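Local coordinates for NAD-dependent aldehyde dehydrogenase (Burkholderia multivorans, PDB 5UJU), which probably oxidises aldehydes to carboxylic acids with NAD+ as the hydride acceptor, at residues R163-Q174 with L544-N552; E125-E136 with I249-E260. All blocks are in the same frame, centred on the assembly; numbering follows the deposited sequence. Where two conformers were deposited one is given.

Contact 1 of 2, residues R163-Q174 with L544-N552; sequences RALEAVAYAWDQ and LADAAFVAN
Tyr170 lays one face of its ring on the backbone of Ala545 and Asp546, where the chain runs past helix 158-175. The CA of Asp546 stands 3.9 Å from the centroid of the Tyr170 ring and 24° off its normal, a CH-pi contact, while the carbonyl carbon of Ala545 lies over the same face, also offset toward the rim. A broad aromatic suits a partner that offers mostly backbone, and the small CB of Ala545 lets the chain come close, 4.1 Å from Tyr170 CD1.

Further along, Val550 sits as a knob in a hole on the helix surface, among Ala167, Tyr170, Ala171 and Gln174. With CG1 anti to the carbonyl carbon (chi1 -59°), its two methyls divide the work: CG2 comes within 3.5 Å of Tyr170 O, and CG1 faces the carbonyl of Ala167. The alanines of the hole keep its floor low, and CB of Val550 can settle 4.4 Å from Ala171 CB. Gln174 bends at chi2 (-57°) and crosses Val550 at a slant, bringing NE2 to 3.4 Å from the methyl of Ala547.

At the other end Arg163 NH1 donates to the syn lone pair of Glu166 OE1 (2.9 Å), a salt bridge beside Leu544 and Ala545. The other carboxylate oxygen, OE2, accepts from Phe528 N and from a water that also donates to Ala545 O at 2.6 Å, so this buried carboxylate is tied to several parts of the chain. Asp546 N-caps the short turn 547-550 through Phe549 N, and its OD2 forms a salt bridge with Arg555 of the second subunit. Gln174 packs on Ala547 of the second subunit, and Ala547 on its Gln174. The arrangement is knobs-into-holes packing of an N-capped helical turn on helix 158-175, at the dimer interface.

Contact 2 of 2, residues E125-E136 with I249-E260; sequences EILARLNRASFE and ITVRIARDVLRE
Arg129 sits as a knob among Ile253, Asp256, Val257 and Glu260 and joins Glu125, Arg132 and Glu260 in a salt-bridge network across an oblique, roughly antiparallel packing of 125-132 on 249-260, 135° between their N-to-C directions. It grips Glu260 end-on: NH2 donates to Glu260 OE1 (2.8 Å) and NH1 to OE2 (3.1 Å). Both oxygens lie in the guanidinium plane, yet they are met from above the carboxylate plane, since the two groups are turned 38° apart. NE is taken by the anti lone pair of Glu125 OE2 at 2.8 Å, and Glu125 OE1 is satisfied by Lys16 and His17. Its extended chain runs over Val257, whose CG2 sits over one guanidinium face, toward its rim.

Beneath this polar edge branched side chains fill the groove: Ile126 CG1 meets Val257 CB at 3.6 Å, and Leu130 CD2 and the methyl of Ala133 close on Ile253 CD1. Thr250 turns its methyl to Leu130 while OG1 bonds Tyr222 and Pro246 O. Glu136 OE2 accepts from His61 NE2; in one of two modelled conformers Arg252 NH1 also donates to it, a less certain bridge. A water accepts from Arg129 NH1 at 3.0 Å and donates to Asp256 OD2.

How the contacts relate
Contacts 1 and 2 have centres about 20 Å apart and interlock along the chain: 125-136 comes first, then 163-174, then 249-260, and finally 544-552. Helices 97-132 and 158-175 supply one side each and lie against one another, so the two contacts meet directly, with Ala164 CB 3.5 Å from Leu127 CD2. Helix 217-230 touches both, through Tyr222 and Phe226. The result is a layered stack of helices running from helix 245-260, through these two helices, to the turn 547-550. Contact 1 meets the second subunit through the turn 547-550 and the end of helix 158-175, whereas contact 2 remains within its own chain, so the stack joins an intrachain helix packing to the dimer interface.

Contact 1 of 2, residues R163-Q174 with L544-N552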
loop_
_atom_site.group_PDB
_atom_site.type_symbol
_atom_site.label_atom_id
_atom_site.label_comp_id
_atom_site.label_asym_id
_atom_site.label_seq_id
_atom_site.Cartn_x
_atom_site.Cartn_y
_atom_site.Cartn_z
ATOM N N ARG A 163 18.018 -9.958 1.108
ATOM C CA ARG A 163 16.619 -9.562 0.944
ATOM C C ARG A 163 16.106 -8.824 2.174
ATOM O O ARG A 163 15.260 -7.928 2.060
ATOM C CB ARG A 163 15.748 -10.792 0.647
ATOM C CG ARG A 163 15.907 -11.374 -0.777
ATOM C CD ARG A 163 15.340 -10.424 -1.840
ATOM N NE ARG A 163 15.493 -10.946 -3.207
ATOM C CZ ARG A 163 15.046 -10.334 -4.308
ATOM N NH1 ARG A 163 14.424 -9.159 -4.229
ATOM N NH2 ARG A 163 15.231 -10.895 -5.505
ATOM N N ALA A 164 16.564 -9.220 3.362
ATOM C CA ALA A 164 16.239 -8.455 4.564
ATOM C C ALA A 164 16.794 -7.038 4.464
ATOM O O ALA A 164 16.081 -6.060 4.696
ATOM C CB ALA A 164 16.780 -9.172 5.803
ATOM N N LEU A 165 18.061 -6.913 4.057
ATOM C CA LEU A 165 18.685 -5.598 3.956
ATOM C C LEU A 165 17.996 -4.742 2.901
ATOM O O LEU A 165 17.819 -3.529 3.081
ATOM C CB LEU A 165 20.164 -5.761 3.608
ATOM C CG LEU A 165 20.919 -4.429 3.503
ATOM C CD1 LEU A 165 21.230 -3.906 4.864
ATOM C CD2 LEU A 165 22.184 -4.555 2.695
ATOM N N GLU A 166 17.587 -5.370 1.799
ATOM C CA GLU A 166 16.795 -4.689 0.782
ATOM C C GLU A 166 15.516 -4.106 1.369
ATOM O O GLU A 166 15.160 -2.955 1.092
ATOM C CB GLU A 166 16.480 -5.674 -0.345
ATOM C CG GLU A 166 15.683 -5.091 -1.476
ATOM C CD GLU A 166 15.413 -6.137 -2.549
ATOM O OE1 GLU A 166 14.864 -7.204 -2.201
ATOM O OE2 GLU A 166 15.755 -5.886 -3.718
ATOM N N ALA A 167 14.809 -4.891 2.185
ATOM C CA ALA A 167 13.587 -4.400 2.809
ATOM C C ALA A 167 13.874 -3.216 3.740
ATOM O O ALA A 167 13.112 -2.243 3.769
ATOM C CB ALA A 167 12.899 -5.533 3.565
ATOM N N VAL A 168 14.967 -3.288 4.508
ATOM C CA VAL A 168 15.338 -2.184 5.392
ATOM C C VAL A 168 15.651 -0.939 4.573
ATOM O O VAL A 168 15.249 0.177 4.930
ATOM C CB VAL A 168 16.529 -2.588 6.282
ATOM C CG1 VAL A 168 17.050 -1.387 7.060
ATOM C CG2 VAL A 168 16.131 -3.703 7.235
ATOM N N ALA A 169 16.339 -1.116 3.438
ATOM C CA ALA A 169 16.707 0.020 2.598
ATOM C C ALA A 169 15.473 0.708 2.017
ATOM O O ALA A 169 15.396 1.942 2.001
ATOM C CB ALA A 169 17.651 -0.436 1.477
ATOM N N TYR A 170 14.504 -0.071 1.521
ATOM C CA TYR A 170 13.254 0.518 1.037
ATOM C C TYR A 170 12.512 1.256 2.154
ATOM O O TYR A 170 11.967 2.342 1.931
ATOM C CB TYR A 170 12.358 -0.558 0.427
ATOM C CG TYR A 170 12.658 -0.803 -1.038
ATOM C CD1 TYR A 170 13.494 -1.839 -1.435
ATOM C CD2 TYR A 170 12.153 0.044 -2.013
ATOM C CE1 TYR A 170 13.784 -2.053 -2.792
ATOM C CE2 TYR A 170 12.434 -0.154 -3.359
ATOM C CZ TYR A 170 13.250 -1.200 -3.735
ATOM O OH TYR A 170 13.522 -1.372 -5.054
ATOM N N ALA A 171 12.454 0.665 3.353
ATOM C CA ALA A 171 11.825 1.337 4.489
ATOM C C ALA A 171 12.496 2.676 4.761
ATOM O O ALA A 171 11.837 3.717 4.780
ATOM C CB ALA A 171 11.879 0.447 5.732
ATOM N N TRP A 172 13.819 2.666 4.938
ATOM C CA TRP A 172 14.552 3.908 5.176
ATOM C C TRP A 172 14.352 4.893 4.021
ATOM O O TRP A 172 14.227 6.103 4.240
ATOM C CB TRP A 172 16.037 3.595 5.389
ATOM C CG TRP A 172 16.928 4.809 5.484
ATOM C CD1 TRP A 172 17.993 5.122 4.687
ATOM C CD2 TRP A 172 16.801 5.883 6.426
ATOM N NE1 TRP A 172 18.547 6.324 5.085
ATOM C CE2 TRP A 172 17.834 6.807 6.150
ATOM C CE3 TRP A 172 15.923 6.145 7.486
ATOM C CZ2 TRP A 172 18.010 7.974 6.894
ATOM C CZ3 TRP A 172 16.095 7.315 8.222
ATOM C CH2 TRP A 172 17.129 8.214 7.915
ATOM N N ASP A 173 14.275 4.390 2.783
ATOM C CA ASP A 173 14.077 5.272 1.635
ATOM C C ASP A 173 12.803 6.112 1.779
ATOM O O ASP A 173 12.786 7.291 1.414
ATOM C CB ASP A 173 14.024 4.435 0.358
ATOM C CG ASP A 173 14.247 5.260 -0.902
ATOM O OD1 ASP A 173 14.915 6.312 -0.844
ATOM O OD2 ASP A 173 13.755 4.835 -1.961
ATOM N N GLN A 174 11.726 5.519 2.305
ATOM C CA GLN A 174 10.499 6.262 2.591
ATOM C C GLN A 174 10.628 7.125 3.848
ATOM O O GLN A 174 10.153 8.265 3.877
ATOM C CB GLN A 174 9.318 5.304 2.773
ATOM C CG GLN A 174 8.949 4.487 1.573
ATOM C CD GLN A 174 8.649 5.384 0.396
ATOM O OE1 GLN A 174 8.142 6.498 0.566
ATOM N NE2 GLN A 174 8.926 4.908 -0.798
ATOM N N LEU A 544 8.763 -8.332 -3.745
ATOM C CA LEU A 544 9.964 -8.273 -2.911
ATOM C C LEU A 544 11.089 -7.678 -3.752
ATOM O O LEU A 544 11.605 -8.342 -4.658
ATOM C CB LEU A 544 10.357 -9.662 -2.415
ATOM C CG LEU A 544 9.421 -10.542 -1.593
ATOM C CD1 LEU A 544 10.092 -11.902 -1.324
ATOM C CD2 LEU A 544 9.025 -9.852 -0.281
ATOM N N ALA A 545 11.439 -6.412 -3.509
ATOM C CA ALA A 545 10.716 -5.494 -2.633
ATOM C C ALA A 545 10.614 -4.153 -3.363
ATOM O O ALA A 545 11.419 -3.868 -4.255
ATOM C CB ALA A 545 11.424 -5.331 -1.290
ATOM N N ASP A 546 9.618 -3.342 -3.013
ATOM C CA ASP A 546 9.437 -2.035 -3.634
ATOM C C ASP A 546 8.827 -1.084 -2.608
ATOM O O ASP A 546 8.649 -1.436 -1.433
ATOM C CB ASP A 546 8.572 -2.138 -4.899
ATOM C CG ASP A 546 7.165 -2.681 -4.619
ATOM O OD1 ASP A 546 6.787 -2.906 -3.443
ATOM O OD2 ASP A 546 6.419 -2.882 -5.591
ATOM N N ALA A 547 8.487 0.125 -3.070
ATOM C CA ALA A 547 7.929 1.135 -2.173
ATOM C C ALA A 547 6.617 0.671 -1.562
ATOM O O ALA A 547 6.377 0.883 -0.371
ATOM C CB ALA A 547 7.742 2.459 -2.912
ATOM N N ALA A 548 5.742 0.056 -2.361
ATOM C CA ALA A 548 4.466 -0.390 -1.821
ATOM C C ALA A 548 4.665 -1.441 -0.739
ATOM O O ALA A 548 3.815 -1.591 0.141
ATOM C CB ALA A 548 3.572 -0.948 -2.934
ATOM N N PHE A 549 5.788 -2.163 -0.779
ATOM C CA PHE A 549 6.031 -3.218 0.192
ATOM C C PHE A 549 6.275 -2.669 1.602
ATOM O O PHE A 549 6.089 -3.422 2.564
ATOM C CB PHE A 549 7.214 -4.090 -0.250
ATOM C CG PHE A 549 7.418 -5.327 0.600
ATOM C CD1 PHE A 549 6.501 -6.366 0.562
ATOM C CD2 PHE A 549 8.517 -5.440 1.438
ATOM C CE1 PHE A 549 6.683 -7.506 1.339
ATOM C CE2 PHE A 549 8.713 -6.573 2.213
ATOM C CZ PHE A 549 7.791 -7.612 2.165
ATOM N N VAL A 550 6.661 -1.399 1.744
ATOM C CA VAL A 550 6.984 -0.822 3.058
ATOM C C VAL A 550 6.201 0.444 3.395
ATOM O O VAL A 550 6.058 0.775 4.593
ATOM C CB VAL A 550 8.497 -0.525 3.166
ATOM C CG1 VAL A 550 9.319 -1.770 2.970
ATOM C CG2 VAL A 550 8.906 0.575 2.182
ATOM N N ALA A 551 5.695 1.208 2.423
ATOM C CA ALA A 551 5.217 2.564 2.690
ATOM C C ALA A 551 3.982 2.604 3.574
ATOM O O ALA A 551 3.681 3.658 4.143
ATOM C CB ALA A 551 4.909 3.294 1.381
ATOM N N ASN A 552 3.250 1.505 3.687
ATOM C CA ASN A 552 2.053 1.469 4.512
ATOM C C ASN A 552 2.309 0.911 5.912
ATOM O O ASN A 552 1.364 0.792 6.689
ATOM C CB ASN A 552 0.965 0.632 3.839
ATOM C CG ASN A 552 -0.409 1.230 3.999
ATOM O OD1 ASN A 552 -0.565 2.350 4.494
ATOM N ND2 ASN A 552 -1.423 0.488 3.580
HETATM O O HOH W 1 13.721 -4.611 -5.327
#

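Contact 2 of 2, residues E125-E136 with I249-E260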
loop_
_atom_site.group_PDB
_atom_site.type_symbol
_atom_site.label_atom_id
_atom_site.label_comp_id
_atom_site.label_asym_id
_atom_site.label_seq_id
_atom_site.Cartn_x
_atom_site.Cartn_y
_atom_site.Cartn_z
ATOM N N GLU A 125 22.099 -4.080 12.652
ATOM C CA GLU A 125 22.947 -4.832 13.566
ATOM C C GLU A 125 22.505 -6.284 13.657
ATOM O O GLU A 125 23.348 -7.191 13.690
ATOM C CB GLU A 125 22.949 -4.166 14.943
ATOM C CG GLU A 125 23.685 -4.947 16.026
ATOM C CD GLU A 125 25.192 -5.057 15.806
ATOM O OE1 GLU A 125 25.771 -4.247 15.047
ATOM O OE2 GLU A 125 25.799 -5.968 16.413
ATOM N N ILE A 126 21.193 -6.527 13.716
ATOM C CA ILE A 126 20.701 -7.901 13.695
ATOM C C ILE A 126 21.215 -8.620 12.445
ATOM O O ILE A 126 21.718 -9.746 12.522
ATOM C CB ILE A 126 19.164 -7.933 13.768
ATOM C CG1 ILE A 126 18.658 -7.381 15.117
ATOM C CG2 ILE A 126 18.647 -9.356 13.465
ATOM C CD1 ILE A 126 17.154 -7.138 15.160
ATOM N N LEU A 127 21.122 -7.961 11.280
ATOM C CA LEU A 127 21.578 -8.570 10.023
ATOM C C LEU A 127 23.069 -8.897 10.059
ATOM O O LEU A 127 23.493 -9.948 9.563
ATOM C CB LEU A 127 21.252 -7.653 8.840
ATOM C CG LEU A 127 19.744 -7.544 8.569
ATOM C CD1 LEU A 127 19.432 -6.659 7.375
ATOM C CD2 LEU A 127 19.206 -8.935 8.353
ATOM N N ALA A 128 23.877 -8.010 10.647
ATOM C CA ALA A 128 25.301 -8.289 10.774
ATOM C C ALA A 128 25.529 -9.556 11.584
ATOM O O ALA A 128 26.354 -10.397 11.215
ATOM C CB ALA A 128 26.013 -7.097 11.428
ATOM N N ARG A 129 24.781 -9.723 12.678
ATOM C CA ARG A 129 24.956 -10.904 13.515
ATOM C C ARG A 129 24.389 -12.149 12.841
ATOM O O ARG A 129 24.924 -13.249 13.011
ATOM C CB ARG A 129 24.305 -10.679 14.876
ATOM C CG ARG A 129 24.864 -9.457 15.612
ATOM C CD ARG A 129 24.595 -9.502 17.108
ATOM N NE ARG A 129 25.010 -8.260 17.760
ATOM C CZ ARG A 129 24.862 -8.009 19.056
ATOM N NH1 ARG A 129 24.315 -8.920 19.861
ATOM N NH2 ARG A 129 25.264 -6.849 19.549
ATOM N N LEU A 130 23.301 -12.005 12.099
ATOM C CA LEU A 130 22.793 -13.151 11.359
ATOM C C LEU A 130 23.829 -13.641 10.356
ATOM O O LEU A 130 24.058 -14.849 10.238
ATOM C CB LEU A 130 21.485 -12.791 10.666
ATOM C CG LEU A 130 20.270 -12.519 11.556
ATOM C CD1 LEU A 130 19.116 -12.057 10.682
ATOM C CD2 LEU A 130 19.892 -13.776 12.311
ATOM N N ASN A 131 24.515 -12.714 9.670
ATOM C CA ASN A 131 25.570 -13.127 8.747
ATOM C C ASN A 131 26.660 -13.908 9.470
ATOM O O ASN A 131 27.134 -14.933 8.964
ATOM C CB ASN A 131 26.176 -11.922 8.027
ATOM C CG ASN A 131 27.165 -12.336 6.957
ATOM O OD1 ASN A 131 28.320 -11.929 6.973
ATOM N ND2 ASN A 131 26.705 -13.141 6.007
ATOM N N ARG A 132 27.067 -13.451 10.663
ATOM C CA ARG A 132 28.075 -14.198 11.410
ATOM C C ARG A 132 27.592 -15.581 11.819
ATOM O O ARG A 132 28.423 -16.468 12.031
ATOM C CB ARG A 132 28.523 -13.433 12.659
ATOM C CG ARG A 132 29.332 -12.184 12.366
ATOM C CD ARG A 132 29.995 -11.662 13.640
ATOM N NE ARG A 132 29.151 -10.685 14.327
ATOM C CZ ARG A 132 29.074 -9.398 14.006
ATOM N NH1 ARG A 132 29.799 -8.917 13.002
ATOM N NH2 ARG A 132 28.273 -8.592 14.691
ATOM N N ALA A 133 26.280 -15.784 11.939
ATOM C CA ALA A 133 25.700 -17.081 12.272
ATOM C C ALA A 133 25.309 -17.888 11.034
ATOM O O ALA A 133 24.533 -18.847 11.153
ATOM C CB ALA A 133 24.471 -16.896 13.173
ATOM N N SER A 134 25.846 -17.537 9.859
ATOM C CA SER A 134 25.353 -18.118 8.611
ATOM C C SER A 134 25.541 -19.625 8.579
ATOM O O SER A 134 24.698 -20.346 8.033
ATOM C CB SER A 134 26.047 -17.480 7.407
ATOM O OG SER A 134 25.541 -16.183 7.157
ATOM N N PHE A 135 26.650 -20.123 9.130
ATOM C CA PHE A 135 26.877 -21.564 9.110
ATOM C C PHE A 135 25.890 -22.286 10.017
ATOM O O PHE A 135 25.329 -23.315 9.631
ATOM C CB PHE A 135 28.316 -21.882 9.498
ATOM C CG PHE A 135 29.289 -21.718 8.366
ATOM C CD1 PHE A 135 29.375 -22.679 7.366
ATOM C CD2 PHE A 135 30.123 -20.613 8.304
ATOM C CE1 PHE A 135 30.265 -22.534 6.317
ATOM C CE2 PHE A 135 31.020 -20.465 7.267
ATOM C CZ PHE A 135 31.088 -21.425 6.269
ATOM N N GLU A 136 25.674 -21.771 11.236
ATOM C CA GLU A 136 24.672 -22.363 12.120
ATOM C C GLU A 136 23.291 -22.350 11.476
ATOM O O GLU A 136 22.551 -23.339 11.541
ATOM C CB GLU A 136 24.637 -21.608 13.450
ATOM C CG GLU A 136 23.487 -22.010 14.345
ATOM C CD GLU A 136 23.367 -21.131 15.595
ATOM O OE1 GLU A 136 24.097 -20.135 15.696
ATOM O OE2 GLU A 136 22.550 -21.458 16.469
ATOM N N ILE A 249 16.442 -19.425 15.692
ATOM C CA ILE A 249 17.776 -18.832 15.766
ATOM C C ILE A 249 17.706 -17.346 15.440
ATOM O O ILE A 249 18.321 -16.517 16.123
ATOM C CB ILE A 249 18.743 -19.566 14.816
ATOM C CG1 ILE A 249 18.957 -21.013 15.248
ATOM C CG2 ILE A 249 20.074 -18.833 14.713
ATOM C CD1 ILE A 249 19.655 -21.841 14.171
ATOM N N THR A 250 16.950 -16.991 14.388
ATOM C CA THR A 250 16.807 -15.594 13.983
ATOM C C THR A 250 16.188 -14.749 15.099
ATOM O O THR A 250 16.675 -13.656 15.422
ATOM C CB THR A 250 15.950 -15.505 12.713
ATOM O OG1 THR A 250 16.562 -16.253 11.642
ATOM C CG2 THR A 250 15.832 -14.061 12.283
ATOM N N VAL A 251 15.090 -15.228 15.677
ATOM C CA VAL A 251 14.448 -14.495 16.762
ATOM C C VAL A 251 15.401 -14.335 17.945
ATOM O O VAL A 251 15.491 -13.255 18.537
ATOM C CB VAL A 251 13.140 -15.188 17.176
ATOM C CG1 VAL A 251 12.630 -14.571 18.481
ATOM C CG2 VAL A 251 12.091 -15.051 16.058
ATOM N N ARG A 252 16.132 -15.397 18.299
ATOM C CA ARG A 252 17.094 -15.318 19.400
ATOM C C ARG A 252 18.093 -14.185 19.177
ATOM O O ARG A 252 18.367 -13.388 20.083
ATOM C CB ARG A 252 17.823 -16.660 19.549
ATOM C CG ARG A 252 18.878 -16.727 20.680
ATOM C CD ARG A 252 19.894 -17.875 20.441
ATOM N NE ARG A 252 20.882 -17.564 19.404
ATOM C CZ ARG A 252 21.457 -18.465 18.604
ATOM N NH1 ARG A 252 21.155 -19.754 18.706
ATOM N NH2 ARG A 252 22.344 -18.076 17.698
ATOM N N ILE A 253 18.655 -14.107 17.972
ATOM C CA ILE A 253 19.654 -13.085 17.682
ATOM C C ILE A 253 19.020 -11.698 17.678
ATOM O O ILE A 253 19.599 -10.737 18.203
ATOM C CB ILE A 253 20.369 -13.410 16.357
ATOM C CG1 ILE A 253 21.210 -14.684 16.520
ATOM C CG2 ILE A 253 21.254 -12.260 15.938
ATOM C CD1 ILE A 253 21.880 -15.188 15.209
ATOM N N ALA A 254 17.806 -11.573 17.120
ATOM C CA ALA A 254 17.095 -10.298 17.162
ATOM C C ALA A 254 16.894 -9.820 18.598
ATOM O O ALA A 254 17.108 -8.642 18.902
ATOM C CB ALA A 254 15.733 -10.416 16.477
ATOM N N ARG A 255 16.476 -10.726 19.484
ATOM C CA ARG A 255 16.214 -10.376 20.877
ATOM C C ARG A 255 17.488 -9.960 21.596
ATOM O O ARG A 255 17.467 -9.062 22.445
ATOM C CB ARG A 255 15.563 -11.564 21.581
ATOM C CG ARG A 255 14.155 -11.868 21.072
ATOM C CD ARG A 255 13.603 -13.130 21.701
ATOM N NE ARG A 255 13.458 -13.012 23.154
ATOM C CZ ARG A 255 12.370 -12.534 23.750
ATOM N NH1 ARG A 255 11.346 -12.108 23.023
ATOM N NH2 ARG A 255 12.308 -12.464 25.067
ATOM N N ASP A 256 18.604 -10.613 21.276
ATOM C CA ASP A 256 19.904 -10.206 21.806
ATOM C C ASP A 256 20.187 -8.746 21.498
ATOM O O ASP A 256 20.561 -7.967 22.384
ATOM C CB ASP A 256 21.004 -11.073 21.194
ATOM C CG ASP A 256 21.073 -12.444 21.806
ATOM O OD1 ASP A 256 20.424 -12.675 22.850
ATOM O OD2 ASP A 256 21.788 -13.292 21.235
ATOM N N VAL A 257 20.039 -8.366 20.230
ATOM C CA VAL A 257 20.349 -7.007 19.807
ATOM C C VAL A 257 19.409 -6.018 20.480
ATOM O O VAL A 257 19.838 -4.975 20.987
ATOM C CB VAL A 257 20.271 -6.896 18.273
ATOM C CG1 VAL A 257 20.436 -5.454 17.849
ATOM C CG2 VAL A 257 21.333 -7.799 17.621
ATOM N N LEU A 258 18.113 -6.339 20.497
ATOM C CA LEU A 258 17.136 -5.449 21.117
ATOM C C LEU A 258 17.430 -5.262 22.600
ATOM O O LEU A 258 17.399 -4.135 23.109
ATOM C CB LEU A 258 15.721 -6.005 20.909
ATOM C CG LEU A 258 15.193 -5.870 19.477
ATOM C CD1 LEU A 258 14.188 -6.991 19.153
ATOM C CD2 LEU A 258 14.557 -4.507 19.293
ATOM N N ARG A 259 17.744 -6.352 23.302
ATOM C CA ARG A 259 18.069 -6.254 24.722
ATOM C C ARG A 259 19.309 -5.393 24.939
ATOM O O ARG A 259 19.315 -4.487 25.782
ATOM C CB ARG A 259 18.287 -7.656 25.297
ATOM C CG ARG A 259 18.286 -7.726 26.823
ATOM C CD ARG A 259 18.625 -9.141 27.298
ATOM N NE ARG A 259 17.538 -10.099 27.086
ATOM C CZ ARG A 259 17.491 -10.957 26.070
ATOM N NH1 ARG A 259 18.464 -10.972 25.166
ATOM N NH2 ARG A 259 16.474 -11.802 25.952
ATOM N N GLU A 260 20.365 -5.646 24.162
ATOM C CA GLU A 260 21.609 -4.905 24.325
ATOM C C GLU A 260 21.434 -3.434 23.986
ATOM O O GLU A 260 22.171 -2.587 24.512
ATOM C CB GLU A 260 22.708 -5.543 23.473
ATOM C CG GLU A 260 23.107 -6.933 23.958
ATOM C CD GLU A 260 24.025 -7.668 22.989
ATOM O OE1 GLU A 260 24.814 -7.000 22.291
ATOM O OE2 GLU A 260 23.955 -8.915 22.929
HETATM O O HOH W 2 23.732 -11.778 19.297
#